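Local coordinates for putative baseplate protein (Unidentified phage, PDB 2FSD) that forms the head domain of a lactococcal phage receptor-binding protein and probably recognises receptors, likely saccharides, on the surface of Lactococcus lactis cells, at residues 52-55 and 60-63; 98-103 and 120-125; 68-71 and 77-80. One frame throughout, in Å; residues are numbered along the deposited sequence.

Contact 1 of 3, residues 52-55 and 60-63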
ATOM      1  N   GLN A  52      -5.050 -14.103   2.248  1.00 18.16           N
ATOM      2  CA  GLN A  52      -4.556 -15.098   1.316  1.00 18.21           C
ATOM      3  C   GLN A  52      -3.543 -14.527   0.308  1.00 17.70           C
ATOM      4  O   GLN A  52      -3.456 -13.320   0.094  1.00 17.01           O
ATOM      5  CB  GLN A  52      -5.742 -15.750   0.593  1.00 18.32           C
ATOM      6  CG  GLN A  52      -6.759 -14.751   0.073  1.00 19.14           C
ATOM      7  CD  GLN A  52      -7.849 -15.371  -0.766  1.00 18.57           C
ATOM      8  OE1 GLN A  52      -7.895 -16.572  -0.959  1.00 20.78           O
ATOM      9  NE2 GLN A  52      -8.734 -14.540  -1.273  1.00 19.34           N
ATOM     10  N   ALA A  53      -2.770 -15.427  -0.286  1.00 18.02           N
ATOM     11  CA  ALA A  53      -1.765 -15.081  -1.272  1.00 18.64           C
ATOM     12  C   ALA A  53      -1.720 -16.117  -2.419  1.00 19.29           C
ATOM     13  O   ALA A  53      -2.157 -17.271  -2.259  1.00 19.26           O
ATOM     14  CB  ALA A  53      -0.409 -14.941  -0.613  1.00 18.23           C
ATOM     15  N   ARG A  54      -1.213 -15.679  -3.575  1.00 19.75           N
ATOM     16  CA  ARG A  54      -1.064 -16.528  -4.769  1.00 20.23           C
ATOM     17  C   ARG A  54       0.190 -16.109  -5.552  1.00 20.13           C
ATOM     18  O   ARG A  54       0.666 -14.977  -5.426  1.00 19.36           O
ATOM     19  CB  ARG A  54      -2.304 -16.414  -5.665  1.00 20.25           C
ATOM     20  CG  ARG A  54      -2.228 -15.264  -6.646  1.00 21.17           C
ATOM     21  CD  ARG A  54      -3.547 -14.898  -7.283  1.00 22.48           C
ATOM     22  NE  ARG A  54      -4.129 -15.982  -8.061  1.00 24.65           N
ATOM     23  CZ  ARG A  54      -5.142 -15.853  -8.917  1.00 24.78           C
ATOM     24  NH1 ARG A  54      -5.706 -14.678  -9.153  1.00 26.56           N
ATOM     25  NH2 ARG A  54      -5.587 -16.923  -9.550  1.00 25.34           N
ATOM     26  N   ILE A  55       0.722 -17.024  -6.356  1.00 20.58           N
ATOM     27  CA  ILE A  55       1.848 -16.714  -7.245  1.00 20.80           C
ATOM     28  C   ILE A  55       1.452 -17.062  -8.675  1.00 21.31           C
ATOM     29  O   ILE A  55       1.097 -18.217  -8.965  1.00 22.38           O
ATOM     30  CB  ILE A  55       3.133 -17.466  -6.854  1.00 21.03           C
ATOM     31  CG1 ILE A  55       3.600 -17.027  -5.465  1.00 21.00           C
ATOM     32  CG2 ILE A  55       4.262 -17.218  -7.892  1.00 20.88           C
ATOM     33  CD1 ILE A  55       4.652 -17.919  -4.852  1.00 20.96           C
ATOM     34  N   ILE A  60       4.028 -12.498  -6.742  1.00 16.99           N
ATOM     35  CA  ILE A  60       3.171 -12.827  -5.622  1.00 16.66           C
ATOM     36  C   ILE A  60       2.155 -11.699  -5.396  1.00 16.43           C
ATOM     37  O   ILE A  60       2.502 -10.517  -5.468  1.00 16.70           O
ATOM     38  CB  ILE A  60       4.003 -13.121  -4.346  1.00 16.79           C
ATOM     39  CG1 ILE A  60       3.107 -13.700  -3.240  1.00 17.01           C
ATOM     40  CG2 ILE A  60       4.743 -11.873  -3.851  1.00 18.01           C
ATOM     41  CD1 ILE A  60       3.864 -14.201  -2.025  1.00 16.39           C
ATOM     42  N   TYR A  61       0.907 -12.092  -5.142  1.00 16.13           N
ATOM     43  CA  TYR A  61      -0.189 -11.200  -4.803  1.00 16.08           C
ATOM     44  C   TYR A  61      -0.683 -11.562  -3.411  1.00 15.87           C
ATOM     45  O   TYR A  61      -0.892 -12.728  -3.111  1.00 15.62           O
ATOM     46  CB  TYR A  61      -1.358 -11.356  -5.788  1.00 16.45           C
ATOM     47  CG  TYR A  61      -0.975 -11.119  -7.225  1.00 16.54           C
ATOM     48  CD1 TYR A  61      -1.261  -9.912  -7.844  1.00 17.20           C
ATOM     49  CD2 TYR A  61      -0.307 -12.090  -7.957  1.00 17.16           C
ATOM     50  CE1 TYR A  61      -0.893  -9.673  -9.158  1.00 17.31           C
ATOM     51  CE2 TYR A  61       0.073 -11.856  -9.272  1.00 17.77           C
ATOM     52  CZ  TYR A  61      -0.227 -10.641  -9.863  1.00 16.80           C
ATOM     53  OH  TYR A  61       0.128 -10.394 -11.159  1.00 16.92           O
ATOM     54  N   VAL A  62      -0.880 -10.559  -2.568  1.00 15.76           N
ATOM     55  CA  VAL A  62      -1.403 -10.777  -1.230  1.00 15.76           C
ATOM     56  C   VAL A  62      -2.555  -9.804  -1.009  1.00 15.87           C
ATOM     57  O   VAL A  62      -2.467  -8.631  -1.362  1.00 15.23           O
ATOM     58  CB  VAL A  62      -0.326 -10.587  -0.141  1.00 15.31           C
ATOM     59  CG1 VAL A  62      -0.763 -11.242   1.161  1.00 15.50           C
ATOM     60  CG2 VAL A  62       1.014 -11.148  -0.585  1.00 15.01           C
ATOM     61  N   ARG A  63      -3.641 -10.307  -0.434  1.00 16.44           N
ATOM     62  CA  ARG A  63      -4.772  -9.456  -0.072  1.00 16.57           C
ATOM     63  C   ARG A  63      -5.338  -9.801   1.296  1.00 16.35           C
ATOM     64  O   ARG A  63      -5.324 -10.947   1.716  1.00 15.77           O
ATOM     65  CB  ARG A  63      -5.874  -9.532  -1.125  1.00 16.64           C
ATOM     66  CG  ARG A  63      -6.336 -10.933  -1.445  1.00 17.10           C
ATOM     67  CD  ARG A  63      -7.583 -10.865  -2.298  1.00 17.24           C
ATOM     68  NE  ARG A  63      -8.002 -12.183  -2.755  1.00 17.02           N
ATOM     69  CZ  ARG A  63      -8.808 -12.393  -3.793  1.00 16.73           C
ATOM     70  NH1 ARG A  63      -9.283 -11.383  -4.507  1.00 17.08           N
ATOM     71  NH2 ARG A  63      -9.128 -13.629  -4.136  1.00 16.82           N
TER
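Arg-54 and Tyr-61 face each other as an antiparallel hydrogen-bonded pair: Tyr-61 N reaches Arg-54 O at 2.9 Å, and Arg-54 N returns a bond to Tyr-61 O at 3.0 Å. Two pairs further along, at Gln-52 and Arg-63, the same exchange recurs. Between these two hydrogen-bonded pairs, Ala-53 and Val-62 form a non-hydrogen-bonded pair, where Ala-53 CA comes 3.1 Å from Tyr-61 O in a CA-H...O contact. On the face of Ala-53 and Val-62, Ile-55 CG1 touches Ile-60 CG1 at 4.0 Å. The other face carries the long polar side chains and the Tyr-61 ring. There the Gln-52 and Arg-63 side chains run side by side in the same direction, and their flat ends are turned only 20° apart. Arg-54 CG rests 3.9 Å from Tyr-61 CD2, while the arginine chain bends at chi3 (-61°), and its guanidinium plane stands 67° from that of the ring. Trp-36 receives both Arg-54 and Arg-63 in cation-pi contacts, which may offset the proximity of the two like charges. Ala-53, Ile-55 and Ile-60 instead pack on Phe-87. This beta hairpin of strands 50-56 and 59-68 lies between two further antiparallel neighbours, strand 34-41 beside 50-56 and strand 132-140 beside 59-68.

Contact 2 of 3, residues 98-103 and 120-125; sequences GTFYSH and VGNPNN
Phe-100 reaches from strand 94-102 to the end of strand 117-121 and the loop that follows, and its ring makes the whole contact. Its CB points toward residues 120-125, with CG set anti to the carbonyl carbon (chi1 -69°), and this sends the ring tip into the bend of residues 120-125. Along one side of the ring, CD2 lies 4.3 Å from Asn-124 ND2, which comes in obliquely. Next, CE2 has Asn-122 CA at 4.2 Å and Pro-123 CD at 4.4 Å, both at the ring edge and near its plane, and it shares Gly-121 O with CZ, at 3.6 Å. At the tip, CZ approaches Gly-121 O to 3.4 Å, again edge-on, so the partly positive C-H rim faces a carbonyl oxygen. Round the other side, CE1 and CZ both touch Val-120 CG2 at 3.8 Å, the methyl meeting the ring obliquely. Beyond the ring, the loop is braced by its own polar groups. Asn-122 OD1 accepts a bond from Asn-124 N at 2.8 Å, the donor lying 41° out of the amide's carbonyl plane, and a weak one from Asn-124 ND2. The same amide gives its ND2 to Thr-126 O and Val-72 O, so both ends of this buried side chain are held. Met-128 and Ile-133 add further packing on Phe-100. Asn-122 and Asn-124 thus make an Asx turn where strand 117-121 gives way to loop, and an aromatic side chain from a strand two places away in the antiparallel barrel packs against it from within.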
ATOM      1  N   GLY A  98      -2.635   0.252   3.812  1.00 23.03           N
ATOM      2  CA  GLY A  98      -3.912  -0.438   3.874  1.00 23.09           C
ATOM      3  C   GLY A  98      -4.854   0.470   4.636  1.00 23.18           C
ATOM      4  O   GLY A  98      -4.601   1.675   4.776  1.00 23.31           O
ATOM      5  N   THR A  99      -5.933  -0.100   5.147  1.00 23.49           N
ATOM      6  CA  THR A  99      -6.840   0.647   6.010  1.00 23.69           C
ATOM      7  C   THR A  99      -7.033  -0.055   7.358  1.00 23.69           C
ATOM      8  O   THR A  99      -6.918  -1.275   7.446  1.00 22.91           O
ATOM      9  CB  THR A  99      -8.197   0.867   5.325  1.00 23.55           C
ATOM     10  OG1 THR A  99      -8.705  -0.383   4.840  1.00 22.59           O
ATOM     11  CG2 THR A  99      -8.042   1.854   4.174  1.00 23.94           C
ATOM     12  N   PHE A 100      -7.242   0.745   8.407  1.00 24.24           N
ATOM     13  CA  PHE A 100      -7.870   0.266   9.644  1.00 24.86           C
ATOM     14  C   PHE A 100      -9.345   0.621   9.539  1.00 25.42           C
ATOM     15  O   PHE A 100      -9.720   1.582   8.857  1.00 25.33           O
ATOM     16  CB  PHE A 100      -7.307   0.949  10.900  1.00 24.20           C
ATOM     17  CG  PHE A 100      -5.886   0.580  11.243  1.00 23.26           C
ATOM     18  CD1 PHE A 100      -5.577  -0.683  11.738  1.00 22.79           C
ATOM     19  CD2 PHE A 100      -4.867   1.518  11.128  1.00 23.19           C
ATOM     20  CE1 PHE A 100      -4.267  -1.010  12.077  1.00 22.32           C
ATOM     21  CE2 PHE A 100      -3.551   1.196  11.472  1.00 22.91           C
ATOM     22  CZ  PHE A 100      -3.256  -0.066  11.948  1.00 22.94           C
ATOM     23  N   TYR A 101     -10.174  -0.143  10.236  1.00 27.00           N
ATOM     24  CA  TYR A 101     -11.602   0.086  10.236  1.00 27.47           C
ATOM     25  C   TYR A 101     -12.287  -0.352  11.530  1.00 28.00           C
ATOM     26  O   TYR A 101     -12.122  -1.476  11.973  1.00 28.20           O
ATOM     27  CB  TYR A 101     -12.267  -0.660   9.073  1.00 28.20           C
ATOM     28  CG  TYR A 101     -13.764  -0.545   9.161  1.00 28.30           C
ATOM     29  CD1 TYR A 101     -14.403   0.610   8.737  1.00 28.43           C
ATOM     30  CD2 TYR A 101     -14.533  -1.558   9.741  1.00 29.53           C
ATOM     31  CE1 TYR A 101     -15.754   0.744   8.839  1.00 29.10           C
ATOM     32  CE2 TYR A 101     -15.909  -1.425   9.858  1.00 28.90           C
ATOM     33  CZ  TYR A 101     -16.507  -0.271   9.395  1.00 29.58           C
ATOM     34  OH  TYR A 101     -17.870  -0.103   9.487  1.00 30.82           O
ATOM     35  N   SER A 102     -13.076   0.546  12.108  1.00 28.81           N
ATOM     36  CA  SER A 102     -14.071   0.178  13.121  1.00 29.46           C
ATOM     37  C   SER A 102     -15.152   1.245  13.134  1.00 30.28           C
ATOM     38  O   SER A 102     -14.892   2.397  12.778  1.00 30.80           O
ATOM     39  CB  SER A 102     -13.452   0.058  14.520  1.00 29.34           C
ATOM     40  OG  SER A 102     -13.228   1.339  15.082  1.00 27.83           O
ATOM     41  N   HIS A 103     -16.356   0.854  13.543  1.00 31.36           N
ATOM     42  CA  HIS A 103     -17.463   1.793  13.758  1.00 31.69           C
ATOM     43  C   HIS A 103     -17.622   2.814  12.629  1.00 31.97           C
ATOM     44  O   HIS A 103     -17.738   4.007  12.877  1.00 32.00           O
ATOM     45  CB  HIS A 103     -17.290   2.517  15.103  1.00 32.19           C
ATOM     46  CG  HIS A 103     -17.251   1.592  16.280  1.00 33.30           C
ATOM     47  ND1 HIS A 103     -16.328   1.721  17.298  1.00 34.30           N
ATOM     48  CD2 HIS A 103     -18.006   0.509  16.588  1.00 33.43           C
ATOM     49  CE1 HIS A 103     -16.527   0.765  18.190  1.00 34.13           C
ATOM     50  NE2 HIS A 103     -17.539   0.016  17.783  1.00 33.73           N
ATOM     51  N   VAL A 120       1.253  -5.439  10.637  1.00 20.06           N
ATOM     52  CA  VAL A 120       0.553  -4.167  10.474  1.00 20.04           C
ATOM     53  C   VAL A 120       1.102  -3.081  11.408  1.00 20.16           C
ATOM     54  O   VAL A 120       1.355  -3.328  12.575  1.00 20.00           O
ATOM     55  CB  VAL A 120      -1.001  -4.365  10.559  1.00 20.05           C
ATOM     56  CG1 VAL A 120      -1.436  -4.910  11.917  1.00 19.54           C
ATOM     57  CG2 VAL A 120      -1.731  -3.078  10.208  1.00 20.64           C
ATOM     58  N   GLY A 121       1.307  -1.886  10.848  1.00 20.43           N
ATOM     59  CA  GLY A 121       1.836  -0.739  11.580  1.00 20.34           C
ATOM     60  C   GLY A 121       0.845   0.403  11.681  1.00 20.32           C
ATOM     61  O   GLY A 121      -0.100   0.484  10.899  1.00 19.66           O
ATOM     62  N   ASN A 122       1.064   1.268  12.672  1.00 20.64           N
ATOM     63  CA  ASN A 122       0.193   2.405  12.941  1.00 21.33           C
ATOM     64  C   ASN A 122       0.903   3.745  12.715  1.00 21.88           C
ATOM     65  O   ASN A 122       1.685   4.185  13.575  1.00 21.39           O
ATOM     66  CB  ASN A 122      -0.330   2.360  14.375  1.00 21.20           C
ATOM     67  CG  ASN A 122      -1.316   3.454  14.655  1.00 20.53           C
ATOM     68  OD1 ASN A 122      -1.612   4.267  13.781  1.00 18.71           O
ATOM     69  ND2 ASN A 122      -1.840   3.487  15.876  1.00 21.09           N
ATOM     70  N   PRO A 123       0.612   4.407  11.572  1.00 22.41           N
ATOM     71  CA  PRO A 123       1.232   5.684  11.238  1.00 23.03           C
ATOM     72  C   PRO A 123       0.512   6.878  11.872  1.00 23.70           C
ATOM     73  O   PRO A 123       0.920   8.022  11.664  1.00 24.31           O
ATOM     74  CB  PRO A 123       1.120   5.727   9.716  1.00 22.76           C
ATOM     75  CG  PRO A 123      -0.133   5.009   9.424  1.00 22.64           C
ATOM     76  CD  PRO A 123      -0.335   3.983  10.524  1.00 22.47           C
ATOM     77  N   ASN A 124      -0.526   6.596  12.652  1.00 24.11           N
ATOM     78  CA  ASN A 124      -1.317   7.604  13.339  1.00 24.45           C
ATOM     79  C   ASN A 124      -0.760   7.859  14.730  1.00 24.69           C
ATOM     80  O   ASN A 124      -0.103   6.997  15.295  1.00 24.50           O
ATOM     81  CB  ASN A 124      -2.769   7.124  13.435  1.00 24.33           C
ATOM     82  CG  ASN A 124      -3.354   6.813  12.081  1.00 25.76           C
ATOM     83  OD1 ASN A 124      -3.374   7.678  11.199  1.00 27.26           O
ATOM     84  ND2 ASN A 124      -3.813   5.575  11.888  1.00 26.54           N
ATOM     85  N   ASN A 125      -1.043   9.038  15.285  1.00 25.05           N
ATOM     86  CA  ASN A 125      -0.517   9.415  16.599  1.00 25.11           C
ATOM     87  C   ASN A 125      -1.357   8.915  17.796  1.00 25.18           C
ATOM     88  O   ASN A 125      -0.995   9.148  18.949  1.00 25.03           O
ATOM     89  CB  ASN A 125      -0.274  10.939  16.667  1.00 25.19           C
ATOM     90  CG  ASN A 125      -1.559  11.764  16.770  1.00 25.62           C
ATOM     91  OD1 ASN A 125      -2.670  11.240  16.858  1.00 27.18           O
ATOM     92  ND2 ASN A 125      -1.395  13.077  16.781  1.00 26.00           N
TER

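Contact 3 of 3, residues 68-71 and 77-80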
ATOM      1  N   PRO A  68      -9.469  -8.900  11.549  1.00 20.92           N
ATOM      2  CA  PRO A  68      -9.365  -8.323  12.883  1.00 20.79           C
ATOM      3  C   PRO A  68      -7.947  -8.448  13.440  1.00 20.54           C
ATOM      4  O   PRO A  68      -7.438  -9.557  13.560  1.00 19.72           O
ATOM      5  CB  PRO A  68     -10.355  -9.166  13.710  1.00 21.44           C
ATOM      6  CG  PRO A  68     -11.135 -10.000  12.715  1.00 20.99           C
ATOM      7  CD  PRO A  68     -10.233 -10.161  11.560  1.00 21.07           C
ATOM      8  N   VAL A  69      -7.320  -7.317  13.771  1.00 20.60           N
ATOM      9  CA  VAL A  69      -5.969  -7.316  14.364  1.00 20.49           C
ATOM     10  C   VAL A  69      -5.913  -6.785  15.821  1.00 20.52           C
ATOM     11  O   VAL A  69      -6.825  -6.091  16.278  1.00 20.27           O
ATOM     12  CB  VAL A  69      -4.955  -6.540  13.465  1.00 20.69           C
ATOM     13  CG1 VAL A  69      -4.699  -7.330  12.155  1.00 20.09           C
ATOM     14  CG2 VAL A  69      -5.444  -5.091  13.153  1.00 20.26           C
ATOM     15  N   PRO A  70      -4.851  -7.152  16.572  1.00 21.04           N
ATOM     16  CA  PRO A  70      -4.599  -6.561  17.900  1.00 21.07           C
ATOM     17  C   PRO A  70      -4.391  -5.034  17.888  1.00 21.60           C
ATOM     18  O   PRO A  70      -3.943  -4.453  16.870  1.00 21.42           O
ATOM     19  CB  PRO A  70      -3.312  -7.243  18.358  1.00 21.12           C
ATOM     20  CG  PRO A  70      -3.170  -8.472  17.507  1.00 21.07           C
ATOM     21  CD  PRO A  70      -3.865  -8.198  16.225  1.00 20.84           C
ATOM     22  N   ASN A  71      -4.726  -4.401  19.015  1.00 21.25           N
ATOM     23  CA  ASN A  71      -4.382  -3.004  19.251  1.00 21.19           C
ATOM     24  C   ASN A  71      -2.932  -2.737  18.884  1.00 20.86           C
ATOM     25  O   ASN A  71      -2.040  -3.484  19.274  1.00 20.51           O
ATOM     26  CB  ASN A  71      -4.542  -2.656  20.729  1.00 21.72           C
ATOM     27  CG  ASN A  71      -5.930  -2.925  21.249  1.00 21.53           C
ATOM     28  OD1 ASN A  71      -6.890  -2.948  20.496  1.00 21.50           O
ATOM     29  ND2 ASN A  71      -6.039  -3.129  22.553  1.00 24.50           N
ATOM     30  N   ILE A  77       4.476  -2.371  15.739  1.00 19.43           N
ATOM     31  CA  ILE A  77       4.104  -3.340  14.708  1.00 19.00           C
ATOM     32  C   ILE A  77       3.510  -4.613  15.332  1.00 18.59           C
ATOM     33  O   ILE A  77       4.013  -5.151  16.327  1.00 17.92           O
ATOM     34  CB  ILE A  77       5.292  -3.649  13.754  1.00 18.99           C
ATOM     35  CG1 ILE A  77       5.778  -2.356  13.066  1.00 19.99           C
ATOM     36  CG2 ILE A  77       4.864  -4.624  12.653  1.00 19.48           C
ATOM     37  CD1 ILE A  77       7.252  -2.337  12.695  1.00 19.90           C
ATOM     38  N   VAL A  78       2.407  -5.064  14.748  1.00 18.29           N
ATOM     39  CA  VAL A  78       1.706  -6.247  15.196  1.00 17.99           C
ATOM     40  C   VAL A  78       1.728  -7.291  14.066  1.00 17.87           C
ATOM     41  O   VAL A  78       1.325  -6.980  12.933  1.00 17.34           O
ATOM     42  CB  VAL A  78       0.269  -5.872  15.577  1.00 17.93           C
ATOM     43  CG1 VAL A  78      -0.607  -7.069  15.621  1.00 18.25           C
ATOM     44  CG2 VAL A  78       0.260  -5.147  16.940  1.00 17.63           C
ATOM     45  N   PRO A  79       2.210  -8.523  14.361  1.00 17.76           N
ATOM     46  CA  PRO A  79       2.125  -9.621  13.380  1.00 17.92           C
ATOM     47  C   PRO A  79       0.703  -9.998  13.014  1.00 17.96           C
ATOM     48  O   PRO A  79      -0.199  -9.960  13.865  1.00 18.51           O
ATOM     49  CB  PRO A  79       2.828 -10.791  14.080  1.00 17.75           C
ATOM     50  CG  PRO A  79       3.639 -10.181  15.163  1.00 17.74           C
ATOM     51  CD  PRO A  79       2.897  -8.955  15.595  1.00 17.80           C
ATOM     52  N   VAL A  80       0.497 -10.335  11.742  1.00 18.22           N
ATOM     53  CA  VAL A  80      -0.841 -10.671  11.234  1.00 18.20           C
ATOM     54  C   VAL A  80      -0.870 -12.100  10.695  1.00 18.27           C
ATOM     55  O   VAL A  80      -1.651 -12.927  11.173  1.00 18.56           O
ATOM     56  CB  VAL A  80      -1.304  -9.675  10.139  1.00 18.13           C
ATOM     57  CG1 VAL A  80      -2.773  -9.935   9.745  1.00 16.99           C
ATOM     58  CG2 VAL A  80      -1.123  -8.239  10.624  1.00 18.41           C
TER
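The puckered pyrrolidine ring of Pro-70 offers one face to Val-78 CG1, which lies over it, shifted toward the CG-CD bond. The methyl is 3.5 Å from Pro-70 CG, tighter than usual for a carbon pair; Pro-70 CD is a second neighbour at 3.5 Å, while Pro-70 CB stands a little further off at 3.9 Å. Val-78 puts this methyl there by holding CG1 anti to its backbone N (chi1 162°). Its second methyl turns along the chain instead: CG2 comes to 3.7 Å from the backbone oxygen of Asn-71, so the two branches of one valine engage consecutive residues of the loop. Deeper in, the pairing is valine on valine. Val-69 CG1 meets Val-80 CG2 at 4.0 Å and reaches Val-80 CG1 at the same distance, resting across the fork of the second valine. Apart from that methyl-carbonyl contact, the two segments meet through apolar packing, and the polar ties are made to other parts of the fold. Val-69 bonds through its backbone to Lys-131, and Asn-71 OD1 takes a weak bond from Gly-130 N. Val-78 and Val-80 pair through their backbones with Val-120 and Ile-118 of strand 117-121, while Val-80 also bonds to Ala-42. The loop leaving strand 59-68 therefore folds over strand 77-82, which is held in the barrel sheet by strand 117-121, and Val-120 of that neighbour packs against both Val-69 and Val-80.

Contact 1 is ordinary sheet, a hairpin whose backbones bond directly; it is partly buried, its Ala-53, Ile-55, Ile-60 and Val-62 face buried and its other face partly exposed. Contacts 2 and 3 join parts that are not paired to each other, and rely on side-chain packing: an aromatic ring edge in the mostly buried contact 2, proline and valine methyls in the partly buried contact 3. Those two are neighbours, their centres about 10 Å apart, and meet at Val-120, whose CG1 packs on Val-80 CG2 and Val-69 CG1. Contact 1 lies on the opposite side of the chain's centre from the other two. One closed antiparallel barrel connects all three.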